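Local coordinates for coiled-coil quantitatively-enriched protein 1 (Schizosaccharomyces pombe, PDB 7CUJ) that links telomeres to the meiotic centrosome component pcp1 and is required for telomere clustering in meiosis, telomere length regulation and chromosome segregation, at residues A[11-16]-A[220-225]; A[27-32]-A[57-62]; A[67-72]-A[129-134]; A[286-291]-A[301-306]. All coordinates share one frame; numbering follows the deposited sequence.

Contact 1 (A[11-16]-A[220-225]); sequences VLDIGL and AIKCFQ
Asp13 OD2 lies against the aliphatic end of Lys222, 3.4 Å from Lys222 CD, and makes a long salt bridge of 3.8 Å to Lys222 NZ. The distances describe the approach: since OD2 is nearer to CD than to NZ, the carboxylate meets the flank of the lysine and not the front of its ammonium. Lys222 starts towards the strand and bends at chi2 (73°), after which its outer part extends past the carboxylate at a slant. On the other side, Asp13 CG stands beside its own backbone N (chi1 -54°), with OD2 turned to the helix. The second oxygen, OD1, has a firmer partner in the salt bridge to Arg210 NH2. Arg210 lies on strand 208-213, which pairs in parallel with strand 11-16 through backbone bonds from Leu12 and Ile14. Asp13 and Lys222 both also pack on Leu307. The contact therefore ties the outermost strand 11-16 of this chain's parallel alpha/beta sheet to the last turn of helix 217-223, the helix that follows the neighbouring strand. The two segments bury just 59 Å² between them, and both residues remain partly exposed. With its oxygens divided between arginine and lysine, Asp13 is probably stabilised as an anion, chiefly by Arg210; the lysine adds a looser, longer-range attraction at the surface.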
loop_
_atom_site.group_PDB
_atom_site.type_symbol
_atom_site.label_atom_id
_atom_site.label_comp_id
_atom_site.label_asym_id
_atom_site.label_seq_id
_atom_site.Cartn_x
_atom_site.Cartn_y
_atom_site.Cartn_z
ATOM N N VAL A 11 -38.462 10.387 3.569
ATOM C CA VAL A 11 -37.400 9.395 3.614
ATOM C C VAL A 11 -36.811 9.406 5.023
ATOM O O VAL A 11 -36.250 10.413 5.446
ATOM C CB VAL A 11 -36.322 9.706 2.556
ATOM C CG1 VAL A 11 -35.145 8.742 2.628
ATOM C CG2 VAL A 11 -36.901 9.750 1.148
ATOM N N LEU A 12 -36.937 8.278 5.737
ATOM C CA LEU A 12 -36.512 8.193 7.127
ATOM C C LEU A 12 -35.418 7.139 7.291
ATOM O O LEU A 12 -35.480 6.073 6.680
ATOM C CB LEU A 12 -37.722 7.859 8.006
ATOM C CG LEU A 12 -38.874 8.866 7.979
ATOM C CD1 LEU A 12 -40.100 8.302 8.679
ATOM C CD2 LEU A 12 -38.461 10.190 8.611
ATOM N N ASP A 13 -34.437 7.447 8.152
ATOM C CA ASP A 13 -33.285 6.590 8.381
ATOM C C ASP A 13 -33.452 5.797 9.674
ATOM O O ASP A 13 -33.893 6.333 10.686
ATOM C CB ASP A 13 -31.992 7.401 8.466
ATOM C CG ASP A 13 -31.764 8.300 7.265
ATOM O OD1 ASP A 13 -32.226 7.935 6.164
ATOM O OD2 ASP A 13 -31.133 9.363 7.442
ATOM N N ILE A 14 -33.059 4.521 9.615
ATOM C CA ILE A 14 -32.983 3.649 10.774
ATOM C C ILE A 14 -31.515 3.288 10.989
ATOM O O ILE A 14 -30.953 2.470 10.263
ATOM C CB ILE A 14 -33.875 2.404 10.581
ATOM C CG1 ILE A 14 -35.334 2.795 10.325
ATOM C CG2 ILE A 14 -33.742 1.454 11.763
ATOM C CD1 ILE A 14 -36.185 1.695 9.734
ATOM N N GLY A 15 -30.902 3.934 11.984
ATOM C CA GLY A 15 -29.519 3.669 12.337
ATOM C C GLY A 15 -29.390 2.380 13.143
ATOM O O GLY A 15 -29.927 2.276 14.243
ATOM N N LEU A 16 -28.660 1.413 12.578
ATOM C CA LEU A 16 -28.452 0.116 13.201
ATOM C C LEU A 16 -26.957 -0.104 13.402
ATOM O O LEU A 16 -26.159 0.192 12.512
ATOM C CB LEU A 16 -29.036 -0.970 12.292
ATOM C CG LEU A 16 -30.557 -0.976 12.147
ATOM C CD1 LEU A 16 -30.980 -1.835 10.966
ATOM C CD2 LEU A 16 -31.222 -1.469 13.422
ATOM N N ALA A 220 -21.746 7.551 5.898
ATOM C CA ALA A 220 -20.943 8.583 5.260
ATOM C C ALA A 220 -21.644 9.123 4.014
ATOM O O ALA A 220 -21.698 10.335 3.810
ATOM C CB ALA A 220 -19.564 8.053 4.942
ATOM N N ILE A 221 -22.181 8.217 3.190
ATOM C CA ILE A 221 -22.928 8.603 2.002
ATOM C C ILE A 221 -24.117 9.478 2.411
ATOM O O ILE A 221 -24.413 10.470 1.745
ATOM C CB ILE A 221 -23.344 7.363 1.182
ATOM C CG1 ILE A 221 -22.136 6.739 0.474
ATOM C CG2 ILE A 221 -24.456 7.704 0.197
ATOM C CD1 ILE A 221 -22.330 5.301 0.050
ATOM N N LYS A 222 -24.775 9.113 3.520
ATOM C CA LYS A 222 -25.917 9.853 4.038
ATOM C C LYS A 222 -25.529 11.304 4.328
ATOM O O LYS A 222 -26.257 12.218 3.946
ATOM C CB LYS A 222 -26.554 9.108 5.221
ATOM C CG LYS A 222 -27.012 9.957 6.403
ATOM C CD LYS A 222 -28.266 10.766 6.158
ATOM C CE LYS A 222 -28.365 11.973 7.068
ATOM N NZ LYS A 222 -29.552 12.805 6.755
ATOM N N CYS A 223 -24.370 11.506 4.972
ATOM C CA CYS A 223 -23.970 12.812 5.479
ATOM C C CYS A 223 -23.448 13.718 4.364
ATOM O O CYS A 223 -23.345 14.927 4.560
ATOM C CB CYS A 223 -22.914 12.684 6.571
ATOM S SG CYS A 223 -23.549 11.970 8.111
ATOM N N PHE A 224 -23.111 13.135 3.205
ATOM C CA PHE A 224 -22.574 13.909 2.094
ATOM C C PHE A 224 -23.460 13.768 0.858
ATOM O O PHE A 224 -23.068 14.175 -0.233
ATOM C CB PHE A 224 -21.104 13.559 1.834
ATOM C CG PHE A 224 -20.173 13.921 2.964
ATOM C CD1 PHE A 224 -19.908 13.014 3.980
ATOM C CD2 PHE A 224 -19.577 15.173 3.028
ATOM C CE1 PHE A 224 -19.066 13.345 5.031
ATOM C CE2 PHE A 224 -18.730 15.503 4.079
ATOM C CZ PHE A 224 -18.479 14.590 5.080
ATOM N N GLN A 225 -24.661 13.207 1.050
ATOM C CA GLN A 225 -25.677 13.139 0.011
ATOM C C GLN A 225 -25.922 14.531 -0.563
ATOM O O GLN A 225 -26.050 14.694 -1.774
ATOM C CB GLN A 225 -26.996 12.627 0.592
ATOM C CG GLN A 225 -27.189 11.121 0.480
ATOM C CD GLN A 225 -28.570 10.710 0.929
ATOM O OE1 GLN A 225 -29.077 11.168 1.951
ATOM N NE2 GLN A 225 -29.190 9.833 0.158
#

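Contact 2 (A[27-32]-A[57-62])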
loop_
_atom_site.group_PDB
_atom_site.type_symbol
_atom_site.label_atom_id
_atom_site.label_comp_id
_atom_site.label_asym_id
_atom_site.label_seq_id
_atom_site.Cartn_x
_atom_site.Cartn_y
_atom_site.Cartn_z
ATOM N N HIS A 27 -11.922 -2.301 9.511
ATOM C CA HIS A 27 -10.585 -1.951 9.959
ATOM C C HIS A 27 -9.546 -2.580 9.030
ATOM O O HIS A 27 -8.606 -1.908 8.617
ATOM C CB HIS A 27 -10.404 -2.310 11.442
ATOM C CG HIS A 27 -8.988 -2.266 11.914
ATOM N ND1 HIS A 27 -8.480 -1.196 12.630
ATOM C CD2 HIS A 27 -7.974 -3.152 11.788
ATOM C CE1 HIS A 27 -7.214 -1.424 12.921
ATOM N NE2 HIS A 27 -6.881 -2.618 12.416
ATOM N N ARG A 28 -9.744 -3.862 8.695
ATOM C CA ARG A 28 -8.852 -4.604 7.817
ATOM C C ARG A 28 -8.842 -3.966 6.429
ATOM O O ARG A 28 -7.786 -3.847 5.807
ATOM C CB ARG A 28 -9.276 -6.076 7.746
ATOM C CG ARG A 28 -8.376 -6.977 6.905
ATOM C CD ARG A 28 -6.995 -7.263 7.482
ATOM N NE ARG A 28 -7.016 -7.938 8.778
ATOM C CZ ARG A 28 -6.954 -9.256 8.964
ATOM N NH1 ARG A 28 -6.981 -9.748 10.191
ATOM N NH2 ARG A 28 -6.865 -10.079 7.931
ATOM N N LEU A 29 -10.029 -3.556 5.965
ATOM C CA LEU A 29 -10.219 -3.011 4.630
ATOM C C LEU A 29 -9.447 -1.702 4.473
ATOM O O LEU A 29 -8.726 -1.524 3.493
ATOM C CB LEU A 29 -11.719 -2.808 4.385
ATOM C CG LEU A 29 -12.088 -2.174 3.046
ATOM C CD1 LEU A 29 -11.691 -3.078 1.885
ATOM C CD2 LEU A 29 -13.570 -1.839 2.994
ATOM N N VAL A 30 -9.606 -0.796 5.447
ATOM C CA VAL A 30 -8.963 0.507 5.419
ATOM C C VAL A 30 -7.446 0.331 5.492
ATOM O O VAL A 30 -6.711 1.046 4.821
ATOM C CB VAL A 30 -9.498 1.422 6.539
ATOM C CG1 VAL A 30 -8.615 2.642 6.755
ATOM C CG2 VAL A 30 -10.937 1.843 6.279
ATOM N N GLN A 31 -7.006 -0.632 6.310
ATOM C CA GLN A 31 -5.604 -0.952 6.515
ATOM C C GLN A 31 -4.986 -1.435 5.200
ATOM O O GLN A 31 -3.903 -0.992 4.828
ATOM C CB GLN A 31 -5.502 -1.990 7.635
ATOM C CG GLN A 31 -4.086 -2.438 7.970
ATOM C CD GLN A 31 -4.095 -3.689 8.817
ATOM O OE1 GLN A 31 -4.548 -4.751 8.388
ATOM N NE2 GLN A 31 -3.584 -3.577 10.033
ATOM N N TYR A 32 -5.699 -2.327 4.499
ATOM C CA TYR A 32 -5.257 -2.907 3.240
ATOM C C TYR A 32 -5.180 -1.827 2.161
ATOM O O TYR A 32 -4.372 -1.929 1.241
ATOM C CB TYR A 32 -6.197 -4.045 2.823
ATOM C CG TYR A 32 -5.736 -4.840 1.626
ATOM C CD1 TYR A 32 -4.886 -5.924 1.778
ATOM C CD2 TYR A 32 -6.138 -4.502 0.340
ATOM C CE1 TYR A 32 -4.445 -6.654 0.686
ATOM C CE2 TYR A 32 -5.707 -5.222 -0.762
ATOM C CZ TYR A 32 -4.854 -6.300 -0.588
ATOM O OH TYR A 32 -4.415 -7.021 -1.656
ATOM N N ILE A 57 -14.872 1.149 -2.055
ATOM C CA ILE A 57 -16.241 1.548 -1.785
ATOM C C ILE A 57 -17.165 0.335 -1.884
ATOM O O ILE A 57 -18.034 0.160 -1.031
ATOM C CB ILE A 57 -16.662 2.722 -2.694
ATOM C CG1 ILE A 57 -15.966 4.018 -2.261
ATOM C CG2 ILE A 57 -18.181 2.876 -2.728
ATOM C CD1 ILE A 57 -15.962 5.103 -3.317
ATOM N N GLN A 58 -16.954 -0.504 -2.910
ATOM C CA GLN A 58 -17.783 -1.677 -3.138
ATOM C C GLN A 58 -17.670 -2.629 -1.949
ATOM O O GLN A 58 -18.683 -3.100 -1.433
ATOM C CB GLN A 58 -17.419 -2.373 -4.453
ATOM C CG GLN A 58 -18.365 -3.508 -4.829
ATOM C CD GLN A 58 -19.797 -3.044 -4.964
ATOM O OE1 GLN A 58 -20.127 -2.229 -5.826
ATOM N NE2 GLN A 58 -20.664 -3.559 -4.103
ATOM N N SER A 59 -16.430 -2.883 -1.514
ATOM C CA SER A 59 -16.134 -3.760 -0.389
ATOM C C SER A 59 -16.803 -3.257 0.889
ATOM O O SER A 59 -17.269 -4.061 1.692
ATOM C CB SER A 59 -14.648 -3.885 -0.187
ATOM O OG SER A 59 -14.011 -4.309 -1.378
ATOM N N ALA A 60 -16.817 -1.930 1.073
ATOM C CA ALA A 60 -17.397 -1.309 2.251
ATOM C C ALA A 60 -18.918 -1.487 2.227
ATOM O O ALA A 60 -19.525 -1.803 3.254
ATOM C CB ALA A 60 -16.983 0.141 2.321
ATOM N N HIS A 61 -19.510 -1.306 1.037
ATOM C CA HIS A 61 -20.918 -1.598 0.812
ATOM C C HIS A 61 -21.227 -3.043 1.188
ATOM O O HIS A 61 -22.224 -3.301 1.861
ATOM C CB HIS A 61 -21.318 -1.323 -0.645
ATOM C CG HIS A 61 -21.653 0.102 -0.917
ATOM N ND1 HIS A 61 -22.574 0.800 -0.160
ATOM C CD2 HIS A 61 -21.213 0.958 -1.862
ATOM C CE1 HIS A 61 -22.676 2.028 -0.623
ATOM N NE2 HIS A 61 -21.854 2.151 -1.669
ATOM N N ASN A 62 -20.363 -3.972 0.753
ATOM C CA ASN A 62 -20.596 -5.397 0.935
ATOM C C ASN A 62 -20.603 -5.751 2.421
ATOM O O ASN A 62 -21.492 -6.467 2.876
ATOM C CB ASN A 62 -19.599 -6.261 0.155
ATOM C CG ASN A 62 -19.733 -6.129 -1.346
ATOM O OD1 ASN A 62 -20.742 -5.633 -1.850
ATOM N ND2 ASN A 62 -18.714 -6.564 -2.071
#
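Leu29 and Ala60 mark the nearest backbone approach of two roughly antiparallel helical segments, 27-32 and 57-62, their CA atoms 7.8 Å apart. That spacing is bridged from one side by Leu29, whose CG is anti to its backbone N (chi1 177°) and whose two methyls both close on Ser59 CB. CD1 reaches Ser59 CB at 3.7 Å. The other branch, CD2, settles between residues: it is 3.9 Å from Ser59 CB, 3.8 Å from Ala60 N and 4.0 Å from Ala60 CB. Ser59 thus offers its carbon to the fork of the leucine, while its hydroxyl is hydrogen-bonded to the carbonyl of Leu55 one turn back, so that its polar end is satisfied within its own helix although the residue is buried. The gap is filled by one leucine against a serine and an alanine, and the 103 Å² covered is almost all theirs. Away from this interface, Gln58 NE2 donates to Asn62 OD1 over 3.1 Å; the acceptor lies in the Gln58 amide plane, but the donor stands 36° out of the Asn62 carbonyl plane. Leu29 and Ser59 additionally pack on apolar side chains of another protein chain of the assembly, which Arg28 and Tyr32 reach with hydrogen bonds. Within the chain, helices 20-32 and 47-65 pack together: Phe56 and Ile63 extend the leucine's bed along helix 47-65, Ala60 also touches Ile217 of helix 217-223, and Val30 packs against helix 232-243.

Contact 3 (A[67-72]-A[129-134]); sequences PSLYDT and QFLANT
Leu69 reaches across to Leu131 and Phe130, joining a 3-10 turn at residues 67-69 to the first turn of helix 129-141, the helix that follows strand 121-126 in the parallel alpha/beta fold. Its CB does not point straight at the helix, and CB itself is too far for contact; chi1 of -71°, with CG beside the backbone N, carries the branch point over. CG comes to 4.1 Å from Leu131 CD1. Of the two methyls, CD1 also lies 4.1 Å from Leu131 CD1, whereas CD2 comes closest, 4.0 Å from both CG and CD1 of Leu131. The same CD2 meets Phe130 CD2 at 4.2 Å, an oblique approach to the ring. The two leucines pass each other aslant; Leu131 is buried, whereas Phe130 is exposed. Asn62 and Asn128 also touch Leu69, and Tyr97 lies against Phe130. The turn itself is held by Tyr70 N bonding to Pro67 O. Phe130 is flanked in its turn by Thr134, which donates OG1 to Phe130 O at 2.9 Å, and the same OG1 lies 3.3 Å above the plane of the Phe130 ring, offset toward its rim.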
loop_
_atom_site.group_PDB
_atom_site.type_symbol
_atom_site.label_atom_id
_atom_site.label_comp_id
_atom_site.label_asym_id
_atom_site.label_seq_id
_atom_site.Cartn_x
_atom_site.Cartn_y
_atom_site.Cartn_z
ATOM N N PRO A 67 -21.460 -9.400 6.332
ATOM C CA PRO A 67 -20.075 -9.878 6.332
ATOM C C PRO A 67 -19.883 -11.245 5.676
ATOM O O PRO A 67 -18.793 -11.553 5.198
ATOM C CB PRO A 67 -19.694 -9.909 7.822
ATOM C CG PRO A 67 -21.018 -9.944 8.562
ATOM C CD PRO A 67 -21.980 -9.165 7.691
ATOM N N SER A 68 -20.956 -12.046 5.628
ATOM C CA SER A 68 -20.880 -13.406 5.116
ATOM C C SER A 68 -20.786 -13.430 3.589
ATOM O O SER A 68 -20.683 -14.501 3.000
ATOM C CB SER A 68 -22.010 -14.259 5.632
ATOM O OG SER A 68 -23.241 -13.868 5.046
ATOM N N LEU A 69 -20.792 -12.247 2.958
ATOM C CA LEU A 69 -20.430 -12.134 1.553
ATOM C C LEU A 69 -18.957 -12.510 1.354
ATOM O O LEU A 69 -18.517 -12.672 0.217
ATOM C CB LEU A 69 -20.711 -10.714 1.036
ATOM C CG LEU A 69 -22.176 -10.301 0.876
ATOM C CD1 LEU A 69 -22.285 -8.908 0.276
ATOM C CD2 LEU A 69 -22.956 -11.293 0.025
ATOM N N TYR A 70 -18.198 -12.636 2.456
ATOM C CA TYR A 70 -16.795 -13.030 2.404
ATOM C C TYR A 70 -16.586 -14.390 3.067
ATOM O O TYR A 70 -15.468 -14.742 3.434
ATOM C CB TYR A 70 -15.881 -11.923 2.945
ATOM C CG TYR A 70 -15.936 -10.672 2.108
ATOM C CD1 TYR A 70 -15.260 -10.592 0.900
ATOM C CD2 TYR A 70 -16.713 -9.592 2.492
ATOM C CE1 TYR A 70 -15.333 -9.460 0.104
ATOM C CE2 TYR A 70 -16.797 -8.453 1.708
ATOM C CZ TYR A 70 -16.108 -8.389 0.509
ATOM O OH TYR A 70 -16.193 -7.274 -0.274
ATOM N N ASP A 71 -17.678 -15.150 3.203
ATOM C CA ASP A 71 -17.615 -16.555 3.567
ATOM C C ASP A 71 -17.438 -17.361 2.284
ATOM O O ASP A 71 -18.148 -17.130 1.309
ATOM C CB ASP A 71 -18.882 -16.981 4.314
ATOM C CG ASP A 71 -18.800 -18.342 4.986
ATOM O OD1 ASP A 71 -17.743 -18.998 4.872
ATOM O OD2 ASP A 71 -19.799 -18.735 5.627
ATOM N N THR A 72 -16.485 -18.298 2.291
ATOM C CA THR A 72 -16.204 -19.110 1.117
ATOM C C THR A 72 -17.185 -20.276 1.031
ATOM O O THR A 72 -17.472 -20.765 -0.061
ATOM C CB THR A 72 -14.777 -19.674 1.139
ATOM O OG1 THR A 72 -14.527 -20.205 2.441
ATOM C CG2 THR A 72 -13.724 -18.651 0.778
ATOM N N GLN A 129 -28.133 -10.515 -4.903
ATOM C CA GLN A 129 -29.031 -11.612 -5.232
ATOM C C GLN A 129 -29.006 -12.664 -4.125
ATOM O O GLN A 129 -30.057 -13.096 -3.665
ATOM C CB GLN A 129 -28.690 -12.210 -6.598
ATOM C CG GLN A 129 -29.649 -13.309 -7.044
ATOM C CD GLN A 129 -31.068 -12.816 -7.209
ATOM O OE1 GLN A 129 -31.357 -11.971 -8.054
ATOM N NE2 GLN A 129 -31.970 -13.349 -6.401
ATOM N N PHE A 130 -27.800 -13.057 -3.703
ATOM C CA PHE A 130 -27.639 -14.096 -2.698
ATOM C C PHE A 130 -28.390 -13.726 -1.420
ATOM O O PHE A 130 -29.119 -14.551 -0.872
ATOM C CB PHE A 130 -26.159 -14.382 -2.423
ATOM C CG PHE A 130 -25.933 -15.221 -1.191
ATOM C CD1 PHE A 130 -26.283 -16.563 -1.174
ATOM C CD2 PHE A 130 -25.409 -14.660 -0.035
ATOM C CE1 PHE A 130 -26.102 -17.330 -0.033
ATOM C CE2 PHE A 130 -25.225 -15.430 1.105
ATOM C CZ PHE A 130 -25.571 -16.763 1.104
ATOM N N LEU A 131 -28.200 -12.485 -0.957
ATOM C CA LEU A 131 -28.778 -12.033 0.299
ATOM C C LEU A 131 -30.295 -11.936 0.178
ATOM O O LEU A 131 -31.008 -12.271 1.120
ATOM C CB LEU A 131 -28.160 -10.692 0.702
ATOM C CG LEU A 131 -26.724 -10.764 1.220
ATOM C CD1 LEU A 131 -26.173 -9.371 1.481
ATOM C CD2 LEU A 131 -26.642 -11.618 2.477
ATOM N N ALA A 132 -30.771 -11.482 -0.989
ATOM C CA ALA A 132 -32.196 -11.455 -1.285
ATOM C C ALA A 132 -32.804 -12.836 -1.045
ATOM O O ALA A 132 -33.828 -12.953 -0.378
ATOM C CB ALA A 132 -32.426 -10.993 -2.704
ATOM N N ASN A 133 -32.143 -13.872 -1.577
ATOM C CA ASN A 133 -32.618 -15.243 -1.487
ATOM C C ASN A 133 -32.587 -15.711 -0.033
ATOM O O ASN A 133 -33.545 -16.318 0.441
ATOM C CB ASN A 133 -31.802 -16.198 -2.365
ATOM C CG ASN A 133 -31.783 -15.816 -3.830
ATOM O OD1 ASN A 133 -32.625 -15.051 -4.296
ATOM N ND2 ASN A 133 -30.824 -16.354 -4.569
ATOM N N THR A 134 -31.473 -15.426 0.653
ATOM C CA THR A 134 -31.257 -15.868 2.021
ATOM C C THR A 134 -32.258 -15.186 2.955
ATOM O O THR A 134 -32.802 -15.831 3.847
ATOM C CB THR A 134 -29.800 -15.652 2.454
ATOM O OG1 THR A 134 -28.940 -16.283 1.503
ATOM C CG2 THR A 134 -29.502 -16.185 3.839
#

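Contact 4 (A[286-291]-A[301-306])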
loop_
_atom_site.group_PDB
_atom_site.type_symbol
_atom_site.label_atom_id
_atom_site.label_comp_id
_atom_site.label_asym_id
_atom_site.label_seq_id
_atom_site.Cartn_x
_atom_site.Cartn_y
_atom_site.Cartn_z
ATOM N N ALA A 286 -36.759 -1.758 16.771
ATOM C CA ALA A 286 -37.738 -2.517 16.007
ATOM C C ALA A 286 -39.138 -2.360 16.600
ATOM O O ALA A 286 -40.103 -2.182 15.859
ATOM C CB ALA A 286 -37.328 -3.967 15.929
ATOM N N LYS A 287 -39.236 -2.433 17.935
ATOM C CA LYS A 287 -40.496 -2.267 18.644
ATOM C C LYS A 287 -41.075 -0.883 18.356
ATOM O O LYS A 287 -42.260 -0.758 18.057
ATOM C CB LYS A 287 -40.307 -2.491 20.149
ATOM C CG LYS A 287 -40.161 -3.948 20.569
ATOM C CD LYS A 287 -39.705 -4.144 21.999
ATOM C CE LYS A 287 -39.565 -5.608 22.360
ATOM N NZ LYS A 287 -39.108 -5.794 23.758
ATOM N N ASN A 288 -40.209 0.138 18.425
ATOM C CA ASN A 288 -40.586 1.534 18.258
ATOM C C ASN A 288 -41.142 1.787 16.858
ATOM O O ASN A 288 -42.137 2.494 16.713
ATOM C CB ASN A 288 -39.416 2.479 18.544
ATOM C CG ASN A 288 -39.304 2.869 20.002
ATOM O OD1 ASN A 288 -39.410 4.045 20.338
ATOM N ND2 ASN A 288 -39.091 1.897 20.873
ATOM N N VAL A 289 -40.477 1.227 15.839
ATOM C CA VAL A 289 -40.842 1.453 14.448
ATOM C C VAL A 289 -42.167 0.747 14.161
ATOM O O VAL A 289 -43.031 1.305 13.486
ATOM C CB VAL A 289 -39.723 1.024 13.474
ATOM C CG1 VAL A 289 -40.173 1.055 12.020
ATOM C CG2 VAL A 289 -38.466 1.862 13.647
ATOM N N ALA A 290 -42.316 -0.474 14.689
ATOM C CA ALA A 290 -43.532 -1.253 14.515
ATOM C C ALA A 290 -44.708 -0.484 15.110
ATOM O O ALA A 290 -45.679 -0.198 14.412
ATOM C CB ALA A 290 -43.374 -2.617 15.146
ATOM N N THR A 291 -44.577 -0.130 16.396
ATOM C CA THR A 291 -45.545 0.680 17.116
ATOM C C THR A 291 -45.908 1.903 16.280
ATOM O O THR A 291 -47.079 2.251 16.163
ATOM C CB THR A 291 -45.002 1.083 18.494
ATOM O OG1 THR A 291 -44.627 -0.112 19.180
ATOM C CG2 THR A 291 -45.995 1.862 19.328
ATOM N N SER A 301 -44.436 12.033 14.999
ATOM C CA SER A 301 -44.179 11.220 16.179
ATOM C C SER A 301 -43.178 10.105 15.876
ATOM O O SER A 301 -43.119 9.108 16.592
ATOM C CB SER A 301 -45.456 10.710 16.803
ATOM O OG SER A 301 -46.049 9.710 15.993
ATOM N N TRP A 302 -42.385 10.307 14.817
ATOM C CA TRP A 302 -41.254 9.458 14.476
ATOM C C TRP A 302 -40.331 9.331 15.689
ATOM O O TRP A 302 -39.835 10.338 16.188
ATOM C CB TRP A 302 -40.526 10.049 13.263
ATOM C CG TRP A 302 -39.250 9.361 12.892
ATOM C CD1 TRP A 302 -37.987 9.871 12.983
ATOM C CD2 TRP A 302 -39.110 8.034 12.351
ATOM N NE1 TRP A 302 -37.074 8.954 12.539
ATOM C CE2 TRP A 302 -37.731 7.818 12.144
ATOM C CE3 TRP A 302 -40.009 7.013 12.021
ATOM C CZ2 TRP A 302 -37.233 6.621 11.626
ATOM C CZ3 TRP A 302 -39.518 5.830 11.511
ATOM C CH2 TRP A 302 -38.147 5.639 11.317
ATOM N N PRO A 303 -40.092 8.105 16.213
ATOM C CA PRO A 303 -39.426 7.937 17.506
ATOM C C PRO A 303 -37.899 7.836 17.514
ATOM O O PRO A 303 -37.294 7.800 18.584
ATOM C CB PRO A 303 -40.047 6.615 17.980
ATOM C CG PRO A 303 -40.187 5.807 16.706
ATOM C CD PRO A 303 -40.496 6.819 15.620
ATOM N N LEU A 304 -37.277 7.797 16.330
ATOM C CA LEU A 304 -35.843 7.558 16.244
ATOM C C LEU A 304 -35.089 8.880 16.125
ATOM O O LEU A 304 -35.520 9.783 15.409
ATOM C CB LEU A 304 -35.538 6.649 15.049
ATOM C CG LEU A 304 -36.115 5.233 15.105
ATOM C CD1 LEU A 304 -35.527 4.370 13.999
ATOM C CD2 LEU A 304 -35.870 4.585 16.461
ATOM N N PRO A 305 -33.923 9.033 16.798
ATOM C CA PRO A 305 -33.058 10.186 16.558
ATOM C C PRO A 305 -32.468 10.020 15.161
ATOM O O PRO A 305 -32.326 8.898 14.679
ATOM C CB PRO A 305 -31.962 10.052 17.625
ATOM C CG PRO A 305 -31.921 8.571 17.930
ATOM C CD PRO A 305 -33.357 8.102 17.790
ATOM N N PRO A 306 -32.119 11.120 14.458
ATOM C CA PRO A 306 -31.522 11.012 13.130
ATOM C C PRO A 306 -30.083 10.529 13.290
ATOM O O PRO A 306 -29.551 10.525 14.396
ATOM C CB PRO A 306 -31.576 12.459 12.618
ATOM C CG PRO A 306 -31.472 13.298 13.870
ATOM C CD PRO A 306 -32.239 12.515 14.914
#
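Val289 and Leu304 stand roughly perpendicular to each other, with Val289 CG2 at 3.9 Å from Leu304 CD1. The valine has CG1 anti to its backbone N (chi1 171°), which leaves CG2 as the branch that reaches the returning chain. There the same methyl also comes to Trp302 CH2, at 4.4 Å, meeting the indole obliquely. A second pair lies differently: Asn288 and Pro303 run alongside one another, pointing opposite ways, so that Asn288 OD1 sits 3.5 Å from Pro303 CB while Asn288 CB stands 3.9 Å from Pro303 CG. These two pairs lay the irregular chain 301-306 back on the C-terminal half of helix 275-294, and through Trp302 and Leu304 the returning chain also covers Leu12 and Ile14 on strand 11-16 at the edge of the parallel sheet. Pro303 CD lies 3.4 Å above one face of the Trp302 ring, toward the rim, and Trp292 meets the indole edge-to-face. Asn288 ND2 makes a weak hydrogen bond to the carbonyl of Asp284. One turn beyond Lys287, Thr291 reaches Lys287 O twice from opposite faces of its plane, by OG1 at 2.7 Å and by the backbone N at 2.9 Å.

How the contacts relate
This central piece of the protein is built round one six-stranded parallel sheet. Contacts 1 and 4 lie at its 11-16 edge, centres 15 Å apart, and meet where Trp302 packs on Asp13 and Leu12 (Asp13 O to Trp302 CZ2, 3.5 Å). Contacts 2 and 3, centres 16 Å apart, lie among helices 20-32, 47-65 and 129-141 and the loop after 47-65, joined by Asn62 ND2 and Tyr70 OH at 3.2 Å, a probable hydrogen bond. Contact 1 spans 2 and 3 in sequence; contact 4 follows them all. His61 CE1 and Ile221 CD1, 3.4 Å apart, link contacts 1 and 2. Across the chain's centre, partner-facing contact 2 lies about 30 Å, centre to centre, from contact 4, whose C-terminal chain packs on strand 11-16.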